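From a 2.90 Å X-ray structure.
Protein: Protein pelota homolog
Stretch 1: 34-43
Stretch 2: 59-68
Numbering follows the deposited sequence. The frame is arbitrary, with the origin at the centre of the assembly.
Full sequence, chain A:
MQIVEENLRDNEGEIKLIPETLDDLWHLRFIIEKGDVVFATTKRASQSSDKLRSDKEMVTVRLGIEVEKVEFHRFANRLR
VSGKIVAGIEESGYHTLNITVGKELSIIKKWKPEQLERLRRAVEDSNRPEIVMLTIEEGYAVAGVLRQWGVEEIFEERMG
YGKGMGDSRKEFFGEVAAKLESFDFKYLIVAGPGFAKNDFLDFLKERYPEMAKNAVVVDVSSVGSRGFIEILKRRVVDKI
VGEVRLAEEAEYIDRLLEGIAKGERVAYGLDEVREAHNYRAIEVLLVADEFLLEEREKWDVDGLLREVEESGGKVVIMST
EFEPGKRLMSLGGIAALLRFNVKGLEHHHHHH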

ATOM      1  N   LYS A  34      -8.499  -0.118  23.676  1.00  8.30           N
ATOM      2  CA  LYS A  34      -9.036   0.788  24.676  1.00 19.03           C
ATOM      3  C   LYS A  34      -7.999   0.808  25.772  1.00 22.95           C
ATOM      4  O   LYS A  34      -7.662  -0.241  26.323  1.00 14.93           O
ATOM      5  CB  LYS A  34     -10.368   0.274  25.225  1.00 22.69           C
ATOM      6  CG  LYS A  34     -11.544   0.443  24.263  1.00 26.13           C
ATOM      7  CD  LYS A  34     -12.813  -0.220  24.785  1.00 19.67           C
ATOM      8  CE  LYS A  34     -12.639  -1.726  24.934  1.00 31.73           C
ATOM      9  NZ  LYS A  34     -13.874  -2.407  25.400  1.00 30.26           N
ATOM     10  N   GLY A  35      -7.482   1.997  26.064  1.00 26.19           N
ATOM     11  CA  GLY A  35      -6.474   2.135  27.094  1.00 16.97           C
ATOM     12  C   GLY A  35      -5.209   2.732  26.523  1.00 20.17           C
ATOM     13  O   GLY A  35      -4.462   3.401  27.235  1.00 23.79           O
ATOM     14  N   ASP A  36      -4.966   2.499  25.236  1.00 16.93           N
ATOM     15  CA  ASP A  36      -3.773   3.039  24.592  1.00  9.72           C
ATOM     16  C   ASP A  36      -3.898   4.547  24.430  1.00 10.51           C
ATOM     17  O   ASP A  36      -4.874   5.154  24.857  1.00 13.34           O
ATOM     18  CB  ASP A  36      -3.556   2.413  23.204  1.00  9.65           C
ATOM     19  CG  ASP A  36      -3.366   0.903  23.253  1.00 21.44           C
ATOM     20  OD1 ASP A  36      -2.921   0.383  24.301  1.00 14.80           O
ATOM     21  OD2 ASP A  36      -3.644   0.240  22.228  1.00  7.96           O
ATOM     22  N   VAL A  37      -2.893   5.151  23.818  1.00 11.64           N
ATOM     23  CA  VAL A  37      -2.924   6.579  23.560  1.00 13.36           C
ATOM     24  C   VAL A  37      -2.591   6.763  22.088  1.00  9.70           C
ATOM     25  O   VAL A  37      -1.597   6.240  21.599  1.00 21.54           O
ATOM     26  CB  VAL A  37      -1.903   7.356  24.427  1.00 20.33           C
ATOM     27  CG1 VAL A  37      -1.876   8.831  24.003  1.00  7.55           C
ATOM     28  CG2 VAL A  37      -2.280   7.246  25.902  1.00  1.00           C
ATOM     29  N   VAL A  38      -3.440   7.505  21.390  1.00 15.74           N
ATOM     30  CA  VAL A  38      -3.270   7.756  19.967  1.00 13.27           C
ATOM     31  C   VAL A  38      -3.159   9.246  19.643  1.00 17.58           C
ATOM     32  O   VAL A  38      -3.975  10.053  20.095  1.00 24.44           O
ATOM     33  CB  VAL A  38      -4.464   7.167  19.170  1.00  6.19           C
ATOM     34  CG1 VAL A  38      -4.297   7.426  17.686  1.00  1.00           C
ATOM     35  CG2 VAL A  38      -4.584   5.675  19.457  1.00  6.50           C
ATOM     36  N   PHE A  39      -2.142   9.595  18.857  1.00 12.17           N
ATOM     37  CA  PHE A  39      -1.919  10.975  18.428  1.00 25.23           C
ATOM     38  C   PHE A  39      -2.152  11.076  16.928  1.00 26.74           C
ATOM     39  O   PHE A  39      -1.661  10.252  16.162  1.00 29.59           O
ATOM     40  CB  PHE A  39      -0.484  11.409  18.723  1.00 31.48           C
ATOM     41  CG  PHE A  39      -0.282  11.961  20.098  1.00 33.60           C
ATOM     42  CD1 PHE A  39      -0.406  13.327  20.336  1.00 20.40           C
ATOM     43  CD2 PHE A  39       0.046  11.115  21.157  1.00 43.32           C
ATOM     44  CE1 PHE A  39      -0.204  13.847  21.610  1.00 30.24           C
ATOM     45  CE2 PHE A  39       0.251  11.622  22.440  1.00 46.13           C
ATOM     46  CZ  PHE A  39       0.126  12.993  22.667  1.00 41.21           C
ATOM     47  N   ALA A  40      -2.897  12.092  16.515  1.00 28.82           N
ATOM     48  CA  ALA A  40      -3.190  12.312  15.102  1.00 27.11           C
ATOM     49  C   ALA A  40      -3.635  13.750  14.934  1.00 24.27           C
ATOM     50  O   ALA A  40      -4.101  14.363  15.893  1.00 31.73           O
ATOM     51  CB  ALA A  40      -4.302  11.378  14.643  1.00 22.99           C
ATOM     52  N   THR A  41      -3.483  14.297  13.732  1.00 26.29           N
ATOM     53  CA  THR A  41      -3.927  15.671  13.495  1.00 47.96           C
ATOM     54  C   THR A  41      -5.433  15.643  13.205  1.00 52.29           C
ATOM     55  O   THR A  41      -5.947  14.754  12.509  1.00 49.46           O
ATOM     56  CB  THR A  41      -3.155  16.329  12.341  1.00 36.49           C
ATOM     57  OG1 THR A  41      -3.546  15.756  11.094  1.00 48.44           O
ATOM     58  CG2 THR A  41      -1.688  16.085  12.530  1.00 39.81           C
ATOM     59  N   THR A  42      -6.141  16.631  13.737  1.00 63.22           N
ATOM     60  CA  THR A  42      -7.590  16.650  13.584  1.00 78.34           C
ATOM     61  C   THR A  42      -8.165  18.027  13.541  1.00 83.71           C
ATOM     62  O   THR A  42      -7.373  19.016  13.413  1.00 89.50           O
ATOM     63  CB  THR A  42      -8.238  15.919  14.811  1.00 81.01           C
ATOM     64  OG1 THR A  42      -9.622  15.691  14.559  1.00 81.68           O
ATOM     65  CG2 THR A  42      -8.138  16.742  16.070  1.00 78.27           C
ATOM     66  N   LYS A  43      -9.481  18.193  13.514  1.00 87.50           N
ATOM     67  CA  LYS A  43      -9.598  19.562  13.818  1.00 88.00           C
ATOM     68  C   LYS A  43     -10.629  20.042  14.825  1.00 81.41           C
ATOM     69  O   LYS A  43     -11.220  19.246  15.570  1.00 79.98           O
ATOM     70  CB  LYS A  43      -9.329  20.619  12.626  1.00 94.13           C
ATOM     71  CG  LYS A  43      -9.080  20.255  11.276  1.00102.55           C
ATOM     72  CD  LYS A  43      -9.965  19.135  10.851  1.00109.60           C
ATOM     73  CE  LYS A  43      -9.209  18.140   9.981  1.00111.57           C
ATOM     74  NZ  LYS A  43      -9.199  16.747  10.528  1.00104.55           N
ATOM     75  N   VAL A  59      -6.916  24.858  10.030  1.00 85.56           N
ATOM     76  CA  VAL A  59      -6.130  24.674  11.245  1.00 89.92           C
ATOM     77  C   VAL A  59      -6.238  23.440  12.111  1.00 89.58           C
ATOM     78  O   VAL A  59      -6.846  23.498  13.192  1.00 92.47           O
ATOM     79  CB  VAL A  59      -6.280  25.843  12.242  1.00 91.90           C
ATOM     80  CG1 VAL A  59      -4.975  26.617  12.368  1.00 90.53           C
ATOM     81  CG2 VAL A  59      -7.418  26.719  11.827  1.00 96.37           C
ATOM     82  N   THR A  60      -5.687  22.323  11.635  1.00 90.92           N
ATOM     83  CA  THR A  60      -5.622  21.108  12.445  1.00 87.87           C
ATOM     84  C   THR A  60      -4.706  21.422  13.679  1.00 83.73           C
ATOM     85  O   THR A  60      -4.077  22.497  13.771  1.00 86.05           O
ATOM     86  CB  THR A  60      -5.030  19.934  11.639  1.00 89.55           C
ATOM     87  OG1 THR A  60      -4.003  20.400  10.749  1.00 82.25           O
ATOM     88  CG2 THR A  60      -6.101  19.316  10.816  1.00 89.95           C
ATOM     89  N   VAL A  61      -4.609  20.462  14.596  1.00 78.06           N
ATOM     90  CA  VAL A  61      -3.875  20.660  15.843  1.00 74.42           C
ATOM     91  C   VAL A  61      -3.139  19.457  16.448  1.00 66.61           C
ATOM     92  O   VAL A  61      -2.306  19.627  17.341  1.00 65.63           O
ATOM     93  CB  VAL A  61      -4.873  21.247  16.892  1.00 78.24           C
ATOM     94  CG1 VAL A  61      -6.171  20.451  16.870  1.00 80.92           C
ATOM     95  CG2 VAL A  61      -4.269  21.252  18.286  1.00 82.59           C
ATOM     96  N   ARG A  62      -3.441  18.253  15.975  1.00 52.86           N
ATOM     97  CA  ARG A  62      -2.779  17.043  16.476  1.00 51.41           C
ATOM     98  C   ARG A  62      -2.936  16.840  17.978  1.00 43.94           C
ATOM     99  O   ARG A  62      -2.136  17.321  18.773  1.00 49.40           O
ATOM    100  CB  ARG A  62      -1.281  17.057  16.120  1.00 44.05           C
ATOM    101  CG  ARG A  62      -0.529  15.778  16.511  1.00 43.78           C
ATOM    102  CD  ARG A  62       0.790  15.620  15.746  1.00 40.45           C
ATOM    103  NE  ARG A  62       1.086  14.218  15.444  1.00 37.78           N
ATOM    104  CZ  ARG A  62       1.470  13.307  16.337  1.00 40.94           C
ATOM    105  NH1 ARG A  62       1.623  13.636  17.612  1.00 41.83           N
ATOM    106  NH2 ARG A  62       1.681  12.053  15.954  1.00 31.00           N
ATOM    107  N   LEU A  63      -3.975  16.110  18.355  1.00 42.84           N
ATOM    108  CA  LEU A  63      -4.248  15.834  19.751  1.00 28.58           C
ATOM    109  C   LEU A  63      -3.813  14.426  20.087  1.00 27.08           C
ATOM    110  O   LEU A  63      -3.360  13.673  19.235  1.00 42.38           O
ATOM    111  CB  LEU A  63      -5.748  15.964  20.029  1.00 44.26           C
ATOM    112  CG  LEU A  63      -6.350  17.358  20.234  1.00 57.86           C
ATOM    113  CD1 LEU A  63      -5.676  18.366  19.327  1.00 69.53           C
ATOM    114  CD2 LEU A  63      -7.846  17.302  19.973  1.00 60.95           C
ATOM    115  N   GLY A  64      -3.963  14.090  21.354  1.00 23.77           N
ATOM    116  CA  GLY A  64      -3.640  12.770  21.840  1.00 21.13           C
ATOM    117  C   GLY A  64      -4.848  12.375  22.671  1.00 32.18           C
ATOM    118  O   GLY A  64      -5.378  13.189  23.435  1.00 23.20           O
ATOM    119  N   ILE A  65      -5.311  11.142  22.516  1.00 29.10           N
ATOM    120  CA  ILE A  65      -6.461  10.701  23.279  1.00 29.32           C
ATOM    121  C   ILE A  65      -6.249   9.322  23.872  1.00 24.71           C
ATOM    122  O   ILE A  65      -5.584   8.487  23.278  1.00 19.31           O
ATOM    123  CB  ILE A  65      -7.753  10.703  22.407  1.00 32.09           C
ATOM    124  CG1 ILE A  65      -7.497  10.019  21.069  1.00 35.24           C
ATOM    125  CG2 ILE A  65      -8.216  12.128  22.150  1.00 34.82           C
ATOM    126  CD1 ILE A  65      -8.024   8.610  20.993  1.00 59.67           C
ATOM    127  N   GLU A  66      -6.784   9.108  25.071  1.00 28.08           N
ATOM    128  CA  GLU A  66      -6.690   7.809  25.724  1.00 28.37           C
ATOM    129  C   GLU A  66      -7.914   7.045  25.229  1.00 29.62           C
ATOM    130  O   GLU A  66      -9.013   7.183  25.763  1.00 33.39           O
ATOM    131  CB  GLU A  66      -6.734   7.944  27.248  1.00 24.35           C
ATOM    132  CG  GLU A  66      -6.828   6.604  27.962  1.00 41.55           C
ATOM    133  CD  GLU A  66      -6.866   6.739  29.468  1.00 53.25           C
ATOM    134  OE1 GLU A  66      -7.495   7.698  29.960  1.00 71.26           O
ATOM    135  OE2 GLU A  66      -6.280   5.879  30.162  1.00 56.69           O
ATOM    136  N   VAL A  67      -7.702   6.252  24.187  1.00 31.64           N
ATOM    137  CA  VAL A  67      -8.751   5.471  23.550  1.00 23.17           C
ATOM    138  C   VAL A  67      -9.769   4.842  24.492  1.00 21.93           C
ATOM    139  O   VAL A  67      -9.407   4.108  25.416  1.00 22.08           O
ATOM    140  CB  VAL A  67      -8.133   4.359  22.673  1.00 28.12           C
ATOM    141  CG1 VAL A  67      -9.223   3.654  21.892  1.00 24.83           C
ATOM    142  CG2 VAL A  67      -7.104   4.964  21.719  1.00  8.92           C
ATOM    143  N   GLU A  68     -11.047   5.142  24.257  1.00 12.20           N
ATOM    144  CA  GLU A  68     -12.112   4.560  25.067  1.00 16.57           C
ATOM    145  C   GLU A  68     -13.001   3.711  24.161  1.00 11.81           C
ATOM    146  O   GLU A  68     -13.815   2.927  24.644  1.00  1.00           O
ATOM    147  CB  GLU A  68     -12.944   5.639  25.765  1.00  3.57           C
ATOM    148  CG  GLU A  68     -12.119   6.698  26.480  1.00 28.42           C
ATOM    149  CD  GLU A  68     -12.962   7.639  27.320  1.00 32.97           C
ATOM    150  OE1 GLU A  68     -14.114   7.924  26.926  1.00 39.97           O
ATOM    151  OE2 GLU A  68     -12.467   8.103  28.370  1.00 32.73           O
TER
HETATM  152  O   HOH W   1      -4.686   3.176  30.063  1.00 28.76           O

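A glycine that serves as the floor for an aromatic ring is the most distinctive element of this strand pairing. The ring of Phe 39 lies flat across the backbone of Gly 64, its non-hydrogen-bonded partner on the neighbouring strand, and Gly 64 CA sits 3.6 Å from the centroid of the Phe 39 ring, only 13° off the ring normal. The resulting CH-pi contact depends on the absence of a side chain: a CB modelled on Gly 64 would come within 2.5 Å of Phe 39 CZ, a clear clash. The CA atoms of Phe 39 and Gly 64 are 4.2 Å apart. Phe 39 adopts chi1 of -87°, which folds the ring over the partner strand, and Arg 62 closes in from the same region, with its NH1 3.3 Å from Phe 39 CB and one face of its guanidinium over Phe 39 C.

The example illustrates how an antiparallel pair divides its work between backbone and side chains. The strands run at 153° to each other, and the backbone supplies the register. Val 38 and Ile 65 form the best-made pair: Val 38 N donates to Ile 65 O and Ile 65 N to Val 38 O, both at 3.0 Å. Two residues along, Ala 40 N donates to Leu 63 O at 3.2 Å, while the return bond from Leu 63 N to Ala 40 O, at 3.0 Å, is bent and weak. Between these pairs the alpha carbons approach carbonyl oxygens, as in Gly 64 CA to Val 38 O and Phe 39 CA to Leu 63 O, each 3.2 Å.

The face opposite Phe 39 carries Val 38, Ala 40, Leu 63 and Ile 65. Here the buried Val 38, Ile 65 and Val 67 bring branched aliphatic side chains together: Val 38 CB lies 4.3 Å from Ile 65 CD1, and Val 38 CG2 packs at 3.5 Å against CG2 of Val 67, whose CA-to-CB bond points toward the first stretch.

Just before the first strand, Gly 35 N donates to Val 67 O at 2.9 Å, and Val 67 N makes a weak bond of 3.1 Å to Asp 36 O. The backbone angles of Gly 35 would jam a CB against the preceding carbonyl oxygen, so glycine is called for at Gly 35 by its own backbone, whereas at Gly 64 the room is needed by a ring on the other strand. A water completes this end, donating to Gly 35 O at 2.8 Å and to Glu 66 OE2 at 3.1 Å. Altogether the two stretches bury 927 Å², counting both sides.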